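Local coordinates for uncharacterized protein PA2218 (PDB 2HDW), which is uncharacterised but adopts the alpha/beta-hydrolase fold and is probably a hydrolase of unknown substrate, at residues F105-V108 / K109-S113; N151-D154 / F155-V159; C179-G182 / G183-L186; Y204-T207 / R208-K212; L298-I301 / K302-S305. All blocks are in the same frame, centred on the assembly; numbering follows the deposited sequence.

Contact 1 of 5, residues F105-V108 / K109-S113; sequences FGAV and KEQSS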
# COMPACT_ATOMS: atom_id res chain seq x y z
N PHE A 105 -3.98 -2.05 -0.01
CA PHE A 105 -3.83 -3.31 -0.74
C PHE A 105 -5.10 -3.49 -1.58
O PHE A 105 -6.19 -3.64 -1.04
CB PHE A 105 -3.70 -4.46 0.26
CG PHE A 105 -3.52 -5.81 -0.38
CD1 PHE A 105 -2.29 -6.18 -0.92
CD2 PHE A 105 -4.58 -6.71 -0.44
CE1 PHE A 105 -2.11 -7.43 -1.50
CE2 PHE A 105 -4.42 -7.96 -1.03
CZ PHE A 105 -3.18 -8.33 -1.56
N GLY A 106 -4.96 -3.47 -2.90
CA GLY A 106 -6.12 -3.62 -3.76
C GLY A 106 -6.60 -2.26 -4.25
O GLY A 106 -7.67 -2.14 -4.85
N ALA A 107 -5.81 -1.23 -3.98
CA ALA A 107 -6.13 0.12 -4.40
C ALA A 107 -5.08 0.56 -5.41
O ALA A 107 -4.02 -0.06 -5.52
CB ALA A 107 -6.12 1.06 -3.19
N VAL A 108 -5.38 1.62 -6.15
CA VAL A 108 -4.43 2.13 -7.14
C VAL A 108 -3.93 3.52 -6.74
O VAL A 108 -4.51 4.17 -5.85
CB VAL A 108 -5.06 2.21 -8.55
CG1 VAL A 108 -5.33 0.81 -9.06
CG2 VAL A 108 -6.36 3.02 -8.50
N LYS A 109 -2.87 3.96 -7.40
CA LYS A 109 -2.25 5.25 -7.12
C LYS A 109 -3.18 6.46 -7.22
O LYS A 109 -2.88 7.50 -6.63
CB LYS A 109 -1.05 5.45 -8.05
CG LYS A 109 -1.41 5.52 -9.54
CD LYS A 109 -0.16 5.47 -10.40
CE LYS A 109 -0.47 5.69 -11.88
NZ LYS A 109 -1.49 4.74 -12.42
N GLU A 110 -4.28 6.35 -7.96
CA GLU A 110 -5.19 7.48 -8.08
C GLU A 110 -6.04 7.67 -6.83
O GLU A 110 -6.74 8.67 -6.68
CB GLU A 110 -6.09 7.32 -9.31
CG GLU A 110 -5.36 7.36 -10.65
CD GLU A 110 -4.62 6.07 -10.97
OE1 GLU A 110 -4.81 5.06 -10.26
OE2 GLU A 110 -3.85 6.06 -11.96
N GLN A 111 -5.97 6.70 -5.92
CA GLN A 111 -6.74 6.77 -4.70
C GLN A 111 -5.90 7.32 -3.54
O GLN A 111 -5.13 8.27 -3.74
CB GLN A 111 -7.35 5.39 -4.39
CG GLN A 111 -8.36 4.97 -5.48
CD GLN A 111 -8.78 3.51 -5.42
OE1 GLN A 111 -7.94 2.61 -5.33
NE2 GLN A 111 -10.08 3.27 -5.49
N SER A 112 -6.02 6.75 -2.35
CA SER A 112 -5.30 7.23 -1.17
C SER A 112 -3.79 7.49 -1.27
O SER A 112 -3.32 8.53 -0.81
CB SER A 112 -5.57 6.30 0.01
OG SER A 112 -5.14 6.90 1.23
N SER A 113 -3.03 6.56 -1.84
CA SER A 113 -1.58 6.77 -1.94
C SER A 113 -1.26 8.05 -2.71
O SER A 113 -0.34 8.78 -2.36
CB SER A 113 -0.89 5.56 -2.59
OG SER A 113 -1.39 5.29 -3.88
O HOH W 1 -4.35 4.25 -2.97
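A107 meets Q111 through its methyl group, with A107 CB 3.2 Å from Q111 OE1, in the loop that carries the chain from strand 96-102 into helix 112-122. The next residue, V108, uses both ends of its backbone. Its N-H donates to that same amide oxygen, V108 N to Q111 OE1 2.9 Å, in a bond close to straight (162°) whose donor is tilted 20° from the carbonyl plane. Its carbonyl closes a type I turn, V108 O accepting from Q111 N at 2.9 Å. A water also donates to V108 O (2.9 Å) and accepts from S113 N, joining the turn to the N-H of S113 in the first turn of the helix. At the side chain, V108 CG2 lies 3.1 Å from E110 OE1. Q111 CG stands beside its own backbone N (chi1 -64°), and from there the extended chain runs back over the turn. Q111 NE2 donates to G272 O, so both ends of the amide are engaged. E110 OE2 pairs with K109 NZ at 2.7 Å on its syn side; R276 joins the acid, while D131 and E137 join the lysine. In alpha/beta hydrolases the loop after the corresponding strand commonly helps form the oxyanion hole. The chemistry is consistent with a well-defined turn: distinct donor and acceptor partners fix the flip of the Q111 amide, and the buried charges of K109 and E110 probably stabilise one another.

Contact 2 of 5, residues N151-D154 / F155-V159; sequences NTED and FSAAV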
# COMPACT_ATOMS: atom_id res chain seq x y z
N ASN A 151 5.18 -8.14 -3.89
CA ASN A 151 4.72 -6.83 -3.47
C ASN A 151 5.76 -6.14 -2.58
O ASN A 151 5.94 -4.92 -2.65
CB ASN A 151 3.36 -6.94 -2.77
CG ASN A 151 2.23 -7.21 -3.77
OD1 ASN A 151 2.35 -6.89 -4.96
ND2 ASN A 151 1.14 -7.79 -3.29
N THR A 152 6.44 -6.92 -1.74
CA THR A 152 7.48 -6.32 -0.90
C THR A 152 8.54 -5.78 -1.86
O THR A 152 9.05 -4.68 -1.68
CB THR A 152 8.08 -7.36 0.06
OG1 THR A 152 7.10 -7.71 1.05
CG2 THR A 152 9.32 -6.81 0.74
N GLU A 153 8.85 -6.55 -2.91
CA GLU A 153 9.83 -6.13 -3.91
C GLU A 153 9.39 -4.84 -4.63
O GLU A 153 10.22 -3.97 -4.91
CB GLU A 153 10.03 -7.27 -4.93
CG GLU A 153 10.71 -6.86 -6.25
CD GLU A 153 12.05 -6.16 -6.06
OE1 GLU A 153 12.77 -6.48 -5.09
OE2 GLU A 153 12.38 -5.30 -6.90
N ASP A 154 8.09 -4.71 -4.90
CA ASP A 154 7.58 -3.51 -5.58
C ASP A 154 8.01 -2.23 -4.86
O ASP A 154 8.36 -1.24 -5.49
CB ASP A 154 6.05 -3.53 -5.66
CG ASP A 154 5.51 -4.54 -6.65
OD1 ASP A 154 6.21 -4.87 -7.63
OD2 ASP A 154 4.36 -5.00 -6.45
N PHE A 155 7.97 -2.26 -3.54
CA PHE A 155 8.35 -1.10 -2.75
C PHE A 155 9.81 -0.72 -2.99
O PHE A 155 10.13 0.46 -3.15
CB PHE A 155 8.11 -1.37 -1.27
CG PHE A 155 7.11 -0.45 -0.63
CD1 PHE A 155 6.12 -0.96 0.21
CD2 PHE A 155 7.18 0.92 -0.84
CE1 PHE A 155 5.20 -0.10 0.82
CE2 PHE A 155 6.27 1.79 -0.23
CZ PHE A 155 5.28 1.27 0.61
N SER A 156 10.69 -1.71 -3.01
CA SER A 156 12.10 -1.44 -3.23
C SER A 156 12.39 -1.09 -4.69
O SER A 156 13.39 -0.44 -5.00
CB SER A 156 12.94 -2.63 -2.77
OG SER A 156 12.97 -2.67 -1.35
N ALA A 157 11.52 -1.54 -5.59
CA ALA A 157 11.68 -1.22 -7.00
C ALA A 157 11.36 0.27 -7.16
O ALA A 157 11.96 0.96 -7.98
CB ALA A 157 10.72 -2.05 -7.85
N ALA A 158 10.42 0.75 -6.35
CA ALA A 158 10.02 2.15 -6.37
C ALA A 158 11.15 3.00 -5.79
O ALA A 158 11.45 4.09 -6.28
CB ALA A 158 8.74 2.36 -5.57
N VAL A 159 11.80 2.49 -4.74
CA VAL A 159 12.91 3.20 -4.13
C VAL A 159 14.05 3.26 -5.15
O VAL A 159 14.77 4.26 -5.22
CB VAL A 159 13.39 2.50 -2.84
CG1 VAL A 159 14.67 3.14 -2.33
CG2 VAL A 159 12.30 2.59 -1.77
O HOH W 2 11.63 -4.84 -0.50
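E153 and A157 are joined by a regular helical bond within helix 148-164: A157 N donates to E153 O at 2.8 Å. D154 O is used one step on, accepting from A158 N at 3.0 Å and, weakly, from A157 N. At the preceding step the bonding is slacker, since F155 N splits its hydrogen between N151 O at 3.5 Å and T152 O at 3.2 Å, both weak. T152 O gains a stronger partner in a water that donates to it at 2.8 Å and also donates to S156 OG at 2.7 Å, so one solvent molecule spans a turn of the helix on its partly exposed side. The polar side chains find their main partners beyond this turn. T152 OG1 bonds to P148 O, one turn earlier, and S156 OG to D192. D154 OD1 is held by S133 and N75. E153 has its CG anti to the backbone N and bends at the next torsion, which brings E153 OE2 within 3.8 Å of A157 CB; its other oxygen forms a salt bridge with R76. Apolar residues take the inner side. The F155 ring meets F130 of strand 126-130 edge-to-face and also W181 of helix 180-191, while A158 and V159 rest on V100 of strand 96-102, so this part of helix 148-164 packs against both the central sheet and the neighbouring helix 180-191.

Contact 3 of 5, residues C179-G182 / G183-L186; sequences CGWG and GMAL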
# COMPACT_ATOMS: atom_id res chain seq x y z
N CYS A 179 -2.72 1.01 4.86
CA CYS A 179 -3.57 -0.17 4.90
C CYS A 179 -2.73 -1.44 4.74
O CYS A 179 -1.74 -1.64 5.45
CB CYS A 179 -4.61 -0.06 3.77
SG CYS A 179 -6.05 -1.15 3.88
N GLY A 180 -3.12 -2.30 3.80
CA GLY A 180 -2.39 -3.54 3.57
C GLY A 180 -0.92 -3.36 3.24
O GLY A 180 -0.11 -4.24 3.52
N TRP A 181 -0.57 -2.22 2.65
CA TRP A 181 0.83 -2.00 2.32
C TRP A 181 1.65 -1.49 3.49
O TRP A 181 2.87 -1.28 3.38
CB TRP A 181 0.95 -1.08 1.11
CG TRP A 181 0.71 -1.84 -0.15
CD1 TRP A 181 -0.49 -2.32 -0.62
CD2 TRP A 181 1.70 -2.32 -1.06
NE1 TRP A 181 -0.30 -3.07 -1.76
CE2 TRP A 181 1.04 -3.09 -2.05
CE3 TRP A 181 3.10 -2.18 -1.13
CZ2 TRP A 181 1.72 -3.71 -3.09
CZ3 TRP A 181 3.78 -2.80 -2.17
CH2 TRP A 181 3.09 -3.56 -3.14
N GLY A 182 0.98 -1.29 4.62
CA GLY A 182 1.68 -0.86 5.82
C GLY A 182 2.53 -2.06 6.21
O GLY A 182 3.68 -1.92 6.62
N GLY A 183 1.97 -3.26 6.06
CA GLY A 183 2.70 -4.46 6.39
C GLY A 183 3.84 -4.68 5.41
O GLY A 183 4.94 -5.07 5.80
N MET A 184 3.58 -4.43 4.13
CA MET A 184 4.60 -4.59 3.10
C MET A 184 5.73 -3.56 3.28
O MET A 184 6.89 -3.86 3.00
CB MET A 184 3.99 -4.45 1.70
CG MET A 184 3.90 -5.75 0.88
SD MET A 184 2.66 -6.97 1.44
CE MET A 184 1.14 -6.25 0.74
N ALA A 185 5.39 -2.36 3.73
CA ALA A 185 6.40 -1.32 3.93
C ALA A 185 7.38 -1.74 5.03
O ALA A 185 8.59 -1.63 4.85
CB ALA A 185 5.73 0.01 4.31
N LEU A 186 6.86 -2.22 6.15
CA LEU A 186 7.72 -2.66 7.25
C LEU A 186 8.57 -3.84 6.79
O LEU A 186 9.74 -3.95 7.15
CB LEU A 186 6.87 -3.07 8.46
CG LEU A 186 6.08 -1.94 9.12
CD1 LEU A 186 5.08 -2.50 10.12
CD2 LEU A 186 7.05 -0.98 9.79
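G183 N reaches back to G180 O in a weak bond of 3.4 Å, within the opening turn of the helix that follows a nucleophile-elbow-like bend of the alpha/beta-hydrolase fold. C179, between strand 173-178 and helix 180-191, has the positive phi (53°) expected of such an elbow, and its side chain touches H344, consistent with a nucleophile position. M184 comes next and wraps over the W181 indole. Its CB lies 3.7 Å from W181 CE3; the chain then bends at both following torsions (chi2 71°, chi3 79°) and runs across one face of the ring. The terminal methyl makes a CH-pi contact, M184 CE standing 4.2 Å from the centroid of the W181 five-membered ring. The sulfur adds a longer Met-aromatic contact, M184 SD being 5.4 Å from the six-membered centroid. A185 continues the helix with A185 N donating to W181 O at 2.8 Å, while its methyl faces F155 of helix 148-164 and V198 of strand 197-201. L186 ends the walk: L186 N bonds to G182 O at 3.2 Å, and beside that bond L186 CG comes within 3.5 Å of G182 O.

Contact 4 of 5, residues Y204-T207 / R208-K212; sequences YDMT and RVMSK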
# COMPACT_ATOMS: atom_id res chain seq x y z
N TYR A 204 -2.57 -3.17 7.83
CA TYR A 204 -3.06 -4.54 7.88
C TYR A 204 -1.78 -5.33 7.62
O TYR A 204 -0.85 -4.82 6.99
CB TYR A 204 -3.97 -4.86 6.70
CG TYR A 204 -5.47 -4.80 6.89
CD1 TYR A 204 -6.11 -3.60 7.19
CD2 TYR A 204 -6.26 -5.92 6.63
CE1 TYR A 204 -7.50 -3.51 7.21
CE2 TYR A 204 -7.66 -5.84 6.64
CZ TYR A 204 -8.27 -4.63 6.93
OH TYR A 204 -9.64 -4.52 6.87
N ASP A 205 -1.71 -6.56 8.11
CA ASP A 205 -0.60 -7.44 7.79
C ASP A 205 -1.40 -8.39 6.91
O ASP A 205 -2.15 -9.22 7.44
CB ASP A 205 -0.08 -8.18 9.03
CG ASP A 205 0.84 -9.34 8.68
OD1 ASP A 205 0.72 -9.86 7.56
OD2 ASP A 205 1.67 -9.74 9.52
N MET A 206 -1.30 -8.25 5.59
CA MET A 206 -2.10 -9.11 4.71
C MET A 206 -1.90 -10.62 4.85
O MET A 206 -2.83 -11.39 4.57
CB MET A 206 -1.93 -8.68 3.24
CG MET A 206 -2.48 -7.28 2.90
SD MET A 206 -4.21 -6.92 3.45
CE MET A 206 -5.07 -8.24 2.58
N THR A 207 -0.71 -11.08 5.28
CA THR A 207 -0.51 -12.52 5.42
C THR A 207 -1.28 -13.00 6.64
O THR A 207 -1.86 -14.09 6.65
CB THR A 207 0.99 -12.92 5.56
OG1 THR A 207 1.54 -12.38 6.77
CG2 THR A 207 1.78 -12.41 4.36
N ARG A 208 -1.32 -12.17 7.68
CA ARG A 208 -2.05 -12.52 8.89
C ARG A 208 -3.56 -12.55 8.63
O ARG A 208 -4.24 -13.50 9.02
CB ARG A 208 -1.75 -11.53 10.01
CG ARG A 208 -2.56 -11.77 11.28
CD ARG A 208 -2.31 -10.68 12.32
NE ARG A 208 -1.02 -10.83 12.98
CZ ARG A 208 -0.79 -11.65 14.00
NH1 ARG A 208 -1.78 -12.41 14.48
NH2 ARG A 208 0.42 -11.74 14.52
N VAL A 209 -4.08 -11.53 7.96
CA VAL A 209 -5.52 -11.49 7.72
C VAL A 209 -6.01 -12.61 6.81
O VAL A 209 -7.10 -13.15 7.01
CB VAL A 209 -5.97 -10.11 7.15
CG1 VAL A 209 -5.56 -9.96 5.70
CG2 VAL A 209 -7.48 -9.98 7.29
N MET A 210 -5.21 -12.98 5.81
CA MET A 210 -5.62 -14.05 4.91
C MET A 210 -5.44 -15.43 5.55
O MET A 210 -6.15 -16.38 5.20
CB MET A 210 -4.85 -13.98 3.59
CG MET A 210 -5.45 -12.95 2.64
SD MET A 210 -4.99 -13.14 0.93
CE MET A 210 -4.07 -11.68 0.69
N SER A 211 -4.51 -15.53 6.48
CA SER A 211 -4.25 -16.80 7.16
C SER A 211 -5.16 -17.03 8.37
O SER A 211 -5.65 -18.15 8.57
CB SER A 211 -2.79 -16.87 7.60
OG SER A 211 -1.92 -16.84 6.48
N LYS A 212 -5.39 -15.99 9.16
CA LYS A 212 -6.22 -16.10 10.37
C LYS A 212 -7.54 -15.34 10.36
O LYS A 212 -8.30 -15.41 11.33
CB LYS A 212 -5.41 -15.65 11.59
CG LYS A 212 -4.08 -16.36 11.78
CD LYS A 212 -3.33 -15.78 12.97
CE LYS A 212 -2.04 -16.55 13.25
NZ LYS A 212 -1.27 -15.94 14.38
O HOH W 3 1.38 -9.35 12.13
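M206 and V209 lie side by side and point the same way, with M206 CE 3.6 Å from V209 CG1. The methionine chain is bent at its second and third torsions (-50° and -59°), which folds the methyl back along the helix toward the next turn, where M206 CE comes to 4.1 Å from M210 CE. On the other flank V209 CG2 is 4.2 Å from Y204 CE2. Around this apolar patch F105 and F292 touch M206, while F322 stacks on Y204, whose hydroxyl bonds to Y214, Y263 and H318. Farther out, D205 is the N-cap of helix 206-212. D205 OD1 takes the T207 hydroxyl on its syn side, T207 OG1 at 2.8 Å, and receives R208 N at 3.1 Å from well above the carboxylate plane (70° out of it). The other oxygen faces a water, 2.7 Å from D205 OD2, which also accepts from R208 NE at 2.9 Å in the plane of the guanidinium. One turn later the S211 hydroxyl folds back on its own helix: S211 OG donates to T207 O at 2.8 Å, and S211 N approaches the same oxygen from the opposite face. Chemically, the carboxylate is divided between two tasks, one oxygen closing the helix start and the other meeting the arginine through water, so the two charges probably attract without forming a direct salt bridge.

Contact 5 of 5, residues L298-I301 / K302-S305; sequences LTYI and KEIS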
# COMPACT_ATOMS: atom_id res chain seq x y z
N LEU A 298 7.14 -9.54 7.91
CA LEU A 298 7.54 -8.97 9.21
C LEU A 298 8.42 -9.85 10.09
O LEU A 298 8.63 -9.52 11.27
CB LEU A 298 6.30 -8.55 10.00
CG LEU A 298 5.29 -7.67 9.28
CD1 LEU A 298 4.19 -7.26 10.27
CD2 LEU A 298 5.97 -6.44 8.71
N THR A 299 8.95 -10.94 9.55
CA THR A 299 9.81 -11.80 10.35
C THR A 299 10.98 -11.03 10.95
O THR A 299 11.33 -11.21 12.12
CB THR A 299 10.39 -12.96 9.51
OG1 THR A 299 9.32 -13.72 8.94
CG2 THR A 299 11.24 -13.89 10.39
N TYR A 300 11.57 -10.16 10.14
CA TYR A 300 12.73 -9.38 10.55
C TYR A 300 12.44 -7.93 10.91
O TYR A 300 13.30 -7.06 10.79
CB TYR A 300 13.77 -9.46 9.44
CG TYR A 300 14.15 -10.90 9.12
CD1 TYR A 300 15.05 -11.59 9.92
CD2 TYR A 300 13.55 -11.58 8.05
CE1 TYR A 300 15.35 -12.93 9.67
CE2 TYR A 300 13.85 -12.92 7.79
CZ TYR A 300 14.76 -13.59 8.62
OH TYR A 300 15.06 -14.91 8.40
N ILE A 301 11.23 -7.68 11.39
CA ILE A 301 10.81 -6.33 11.75
C ILE A 301 11.73 -5.64 12.76
O ILE A 301 11.89 -4.42 12.72
CB ILE A 301 9.36 -6.34 12.29
CG1 ILE A 301 8.86 -4.91 12.47
CG2 ILE A 301 9.28 -7.15 13.58
CD1 ILE A 301 7.39 -4.82 12.81
N LYS A 302 12.34 -6.40 13.66
CA LYS A 302 13.23 -5.81 14.66
C LYS A 302 14.53 -5.30 14.05
O LYS A 302 15.28 -4.55 14.69
CB LYS A 302 13.56 -6.82 15.76
CG LYS A 302 12.39 -7.16 16.66
CD LYS A 302 12.77 -8.24 17.68
CE LYS A 302 11.64 -8.52 18.65
NZ LYS A 302 11.96 -9.65 19.57
N GLU A 303 14.80 -5.69 12.81
CA GLU A 303 16.01 -5.27 12.12
C GLU A 303 15.85 -3.96 11.38
O GLU A 303 16.72 -3.56 10.59
CB GLU A 303 16.53 -6.39 11.21
CG GLU A 303 17.13 -7.52 12.04
CD GLU A 303 17.60 -8.69 11.21
OE1 GLU A 303 18.08 -8.48 10.08
OE2 GLU A 303 17.51 -9.84 11.70
N ILE A 304 14.73 -3.28 11.62
CA ILE A 304 14.51 -1.97 11.04
C ILE A 304 15.35 -1.07 11.95
O ILE A 304 16.02 -0.14 11.49
CB ILE A 304 13.01 -1.57 11.11
CG1 ILE A 304 12.24 -2.31 10.01
CG2 ILE A 304 12.86 -0.05 10.93
CD1 ILE A 304 10.72 -2.16 10.10
N SER A 305 15.34 -1.37 13.25
CA SER A 305 16.13 -0.60 14.21
C SER A 305 17.60 -0.73 13.77
O SER A 305 17.98 -1.77 13.22
CB SER A 305 15.96 -1.16 15.62
OG SER A 305 16.80 -0.51 16.55
O HOH W 4 12.43 -9.36 13.87
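Y300 and E303 project side by side in the same direction where a type I turn, L298-I301, runs on into a short 3-10 segment. Both side chains place CG beside the backbone N and anti to the carbonyl carbon, Y300 with chi1 -57°. With matching first torsions three residues apart, the extended glutamate chain follows the tyrosine outward and brings E303 OE2 to the edge of the ring, 3.5 Å from Y300 CD1. Ring and carboxylate are turned 62° apart, and the T299 methyl lies over one face of the ring. Beneath them the backbone supplies the i to i+3 bonds of this conformation: E303 N donates to Y300 O at 2.9 Å, and I304 N to I301 O at 3.3 Å. The turn itself is closed by I301 N on L298 O at 3.2 Å. K302 is extended beyond CG and exposed, and a water accepts from K302 N at 3.0 Å and donates to T299 O at 2.8 Å. The two isoleucines face the protein. I301 holds CG1 anti to the backbone N (chi1 -172°), whereas I304 sets CG1 beside its own N; the two chains meet obliquely. I304 continues onto L186 and V189 of helix 180-191, and I301 reaches A330, so the turn offers a polar, aromatic outer side and an aliphatic inner one. At their meeting point I301 CG1 and I304 CD1 are 4.1 Å apart, with I304 CD1 also 3.7 Å from I301 O.

How the contacts relate
From the N terminus the five contacts follow in series; each is local, and none nests in or crosses another. Contact 1 turns the loop after strand 96-102 into helix 112-122, contact 2 lies along helix 148-164, contact 3 starts helix 180-191, contact 4 starts helix 206-212, and contact 5 closes a turn before strand 309-314. In space contact 3 is the hub, touching the other four. F105 of contact 1 packs on W181, N151 and M206, linking contacts 1 to 4, while C179 O probably bonds to Y204 N. L298, I301 and I304 of contact 5 lean on helix 180-191, whereas contacts 1 and 5 remain about 13 Å apart at their nearest atoms.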